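Local coordinates for choline/ethanolamine kinase family protein (Mesorhizobium loti, PDB 3DXQ), which probably phosphorylates a small amino alcohol such as ethanolamine, as a bacterial member of the choline/ethanolamine kinase family with a protein-kinase-like fold, at residues T147-Y152 and G277-C282. Residues are numbered along the deposited sequence; the frame is centred on the assembly and turned at random.
Sequences TLPAGY and GRFARC
Pro149 sets the CB-CG edge of its ring over one face of the Phe279 phenyl, a proline-aromatic CH-pi contact that fastens a type II beta turn, Pro149 to Tyr152, to helix 271-287 in the helical part of this kinase-like fold. The CG methylene of Pro149 stands 3.8 Å from the centroid of the Phe279 ring and only 9° off the ring normal, so it sits squarely above the centre. Next to it, CB of Pro149 covers one side of the same face, 3.7 Å from CD2 of Phe279. With CG anti to the backbone N (chi1 -179°), the phenyl extends from the helix toward the turn. The far rim of that ring then runs into turn backbone: Ala150 O lies near the ring plane at the edge, 3.4 Å from CE2 of Phe279, and Gly151 O lies in the plane beyond CZ. There the carbonyl oxygens would probably meet the weakly positive C-H rim. The turn itself is closed by Tyr152 N bonding to Pro149 O, and its Gly151, with a positive phi of 80°, is the N-cap residue of helix 152-167. Helix 237-263 adds Thr255 against Phe279 and Leu256 against Tyr152. With an alanine in place of Phe279, the phenyl under Pro149 is gone and a gap would probably open between turn and helix. CA of Tyr152, at the first turn of its helix, approaches the phenyl obliquely, 3.8 Å from CZ of Phe279.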
ATOM      1  N   THR A 147     -26.843  -3.780   0.802  1.00 58.69           N
ATOM      2  CA  THR A 147     -26.982  -4.087   2.231  1.00 58.03           C
ATOM      3  C   THR A 147     -25.612  -3.853   2.824  1.00 58.69           C
ATOM      4  O   THR A 147     -24.603  -4.302   2.263  1.00 59.18           O
ATOM      5  CB  THR A 147     -27.433  -5.538   2.521  1.00 57.61           C
ATOM      6  OG1 THR A 147     -28.810  -5.690   2.171  1.00 57.77           O
ATOM      7  CG2 THR A 147     -27.275  -5.870   4.003  1.00 54.57           C
ATOM      8  N   LEU A 148     -25.582  -3.143   3.950  1.00 58.60           N
ATOM      9  CA  LEU A 148     -24.323  -2.714   4.579  1.00 58.14           C
ATOM     10  C   LEU A 148     -24.176  -3.288   5.993  1.00 58.33           C
ATOM     11  O   LEU A 148     -25.185  -3.619   6.634  1.00 59.15           O
ATOM     12  CB  LEU A 148     -24.199  -1.171   4.559  1.00 57.54           C
ATOM     13  CG  LEU A 148     -25.441  -0.280   4.735  1.00 57.92           C
ATOM     14  CD1 LEU A 148     -25.955  -0.295   6.166  1.00 56.50           C
ATOM     15  CD2 LEU A 148     -25.135   1.148   4.305  1.00 57.06           C
ATOM     16  N   PRO A 149     -22.920  -3.409   6.484  1.00 57.60           N
ATOM     17  CA  PRO A 149     -22.660  -4.039   7.792  1.00 56.59           C
ATOM     18  C   PRO A 149     -23.285  -3.332   8.994  1.00 55.74           C
ATOM     19  O   PRO A 149     -23.657  -2.158   8.917  1.00 55.59           O
ATOM     20  CB  PRO A 149     -21.130  -4.018   7.907  1.00 57.07           C
ATOM     21  CG  PRO A 149     -20.668  -2.991   6.929  1.00 57.76           C
ATOM     22  CD  PRO A 149     -21.672  -2.958   5.831  1.00 58.13           C
ATOM     23  N   ALA A 150     -23.397  -4.064  10.096  1.00 53.90           N
ATOM     24  CA  ALA A 150     -23.937  -3.509  11.335  1.00 53.80           C
ATOM     25  C   ALA A 150     -23.000  -2.434  11.899  1.00 54.07           C
ATOM     26  O   ALA A 150     -21.801  -2.670  12.056  1.00 55.64           O
ATOM     27  CB  ALA A 150     -24.157  -4.617  12.356  1.00 52.92           C
ATOM     28  N   GLY A 151     -23.548  -1.251  12.184  1.00 54.54           N
ATOM     29  CA  GLY A 151     -22.770  -0.113  12.696  1.00 53.81           C
ATOM     30  C   GLY A 151     -22.010   0.644  11.616  1.00 54.12           C
ATOM     31  O   GLY A 151     -21.009   1.328  11.888  1.00 53.39           O
ATOM     32  N   TYR A 152     -22.480   0.507  10.379  1.00 53.81           N
ATOM     33  CA  TYR A 152     -21.903   1.207   9.238  1.00 53.57           C
ATOM     34  C   TYR A 152     -21.891   2.706   9.516  1.00 52.94           C
ATOM     35  O   TYR A 152     -20.843   3.366   9.409  1.00 52.28           O
ATOM     36  CB  TYR A 152     -22.734   0.899   7.987  1.00 53.23           C
ATOM     37  CG  TYR A 152     -22.324   1.638   6.730  1.00 55.10           C
ATOM     38  CD1 TYR A 152     -21.296   1.168   5.926  1.00 50.63           C
ATOM     39  CD2 TYR A 152     -22.996   2.794   6.331  1.00 55.39           C
ATOM     40  CE1 TYR A 152     -20.939   1.837   4.769  1.00 50.21           C
ATOM     41  CE2 TYR A 152     -22.638   3.470   5.178  1.00 51.78           C
ATOM     42  CZ  TYR A 152     -21.618   2.985   4.405  1.00 50.48           C
ATOM     43  OH  TYR A 152     -21.282   3.657   3.259  1.00 55.44           O
ATOM     44  N   GLY A 277     -14.892  -8.411   6.321  1.00 51.71           N
ATOM     45  CA  GLY A 277     -13.694  -8.704   7.090  1.00 50.60           C
ATOM     46  C   GLY A 277     -13.048  -7.431   7.579  1.00 49.55           C
ATOM     47  O   GLY A 277     -12.947  -7.206   8.796  1.00 48.62           O
ATOM     48  N   ARG A 278     -12.662  -6.589   6.616  1.00 48.55           N
ATOM     49  CA  ARG A 278     -11.947  -5.341   6.888  1.00 48.20           C
ATOM     50  C   ARG A 278     -12.757  -4.369   7.722  1.00 47.38           C
ATOM     51  O   ARG A 278     -12.194  -3.582   8.476  1.00 47.23           O
ATOM     52  CB  ARG A 278     -11.522  -4.648   5.591  1.00 47.73           C
ATOM     53  CG  ARG A 278     -10.751  -5.541   4.643  1.00 46.89           C
ATOM     54  CD  ARG A 278      -9.878  -4.744   3.685  1.00 49.32           C
ATOM     55  NE  ARG A 278      -8.786  -4.087   4.399  1.00 49.60           N
ATOM     56  CZ  ARG A 278      -7.741  -3.494   3.833  1.00 45.69           C
ATOM     57  NH1 ARG A 278      -7.609  -3.477   2.518  1.00 45.75           N
ATOM     58  NH2 ARG A 278      -6.817  -2.930   4.595  1.00 47.13           N
ATOM     59  N   PHE A 279     -14.074  -4.414   7.588  1.00 47.59           N
ATOM     60  CA  PHE A 279     -14.920  -3.544   8.385  1.00 46.86           C
ATOM     61  C   PHE A 279     -14.926  -3.995   9.840  1.00 46.22           C
ATOM     62  O   PHE A 279     -14.688  -3.195  10.740  1.00 45.40           O
ATOM     63  CB  PHE A 279     -16.346  -3.532   7.864  1.00 48.03           C
ATOM     64  CG  PHE A 279     -17.248  -2.640   8.650  1.00 47.33           C
ATOM     65  CD1 PHE A 279     -17.320  -1.286   8.360  1.00 50.16           C
ATOM     66  CD2 PHE A 279     -17.988  -3.138   9.709  1.00 48.82           C
ATOM     67  CE1 PHE A 279     -18.137  -0.446   9.100  1.00 51.11           C
ATOM     68  CE2 PHE A 279     -18.813  -2.310  10.451  1.00 54.13           C
ATOM     69  CZ  PHE A 279     -18.884  -0.956  10.150  1.00 53.10           C
ATOM     70  N   ALA A 280     -15.205  -5.279  10.056  1.00 46.22           N
ATOM     71  CA  ALA A 280     -15.305  -5.851  11.403  1.00 45.13           C
ATOM     72  C   ALA A 280     -14.026  -5.639  12.205  1.00 45.10           C
ATOM     73  O   ALA A 280     -14.081  -5.359  13.406  1.00 43.31           O
ATOM     74  CB  ALA A 280     -15.634  -7.324  11.319  1.00 44.98           C
ATOM     75  N   ARG A 281     -12.881  -5.764  11.535  1.00 45.45           N
ATOM     76  CA  ARG A 281     -11.586  -5.506  12.156  1.00 46.28           C
ATOM     77  C   ARG A 281     -11.486  -4.033  12.562  1.00 46.52           C
ATOM     78  O   ARG A 281     -11.064  -3.703  13.677  1.00 47.14           O
ATOM     79  CB  ARG A 281     -10.463  -5.867  11.170  1.00 47.56           C
ATOM     80  CG  ARG A 281      -9.053  -5.652  11.698  1.00 49.48           C
ATOM     81  CD  ARG A 281      -8.046  -6.369  10.830  1.00 51.73           C
ATOM     82  NE  ARG A 281      -8.083  -5.883   9.458  1.00 55.62           N
ATOM     83  CZ  ARG A 281      -7.480  -6.460   8.424  1.00 55.51           C
ATOM     84  NH1 ARG A 281      -6.782  -7.573   8.581  1.00 58.80           N
ATOM     85  NH2 ARG A 281      -7.593  -5.926   7.217  1.00 52.06           N
ATOM     86  N   CYS A 282     -11.868  -3.166  11.629  1.00 45.86           N
ATOM     87  CA  CYS A 282     -11.881  -1.734  11.828  1.00 45.29           C
ATOM     88  C   CYS A 282     -12.755  -1.357  13.005  1.00 45.61           C
ATOM     89  O   CYS A 282     -12.312  -0.676  13.933  1.00 44.40           O
ATOM     90  CB  CYS A 282     -12.412  -1.060  10.574  1.00 45.46           C
ATOM     91  SG  CYS A 282     -12.704   0.658  10.812  1.00 46.33           S
TER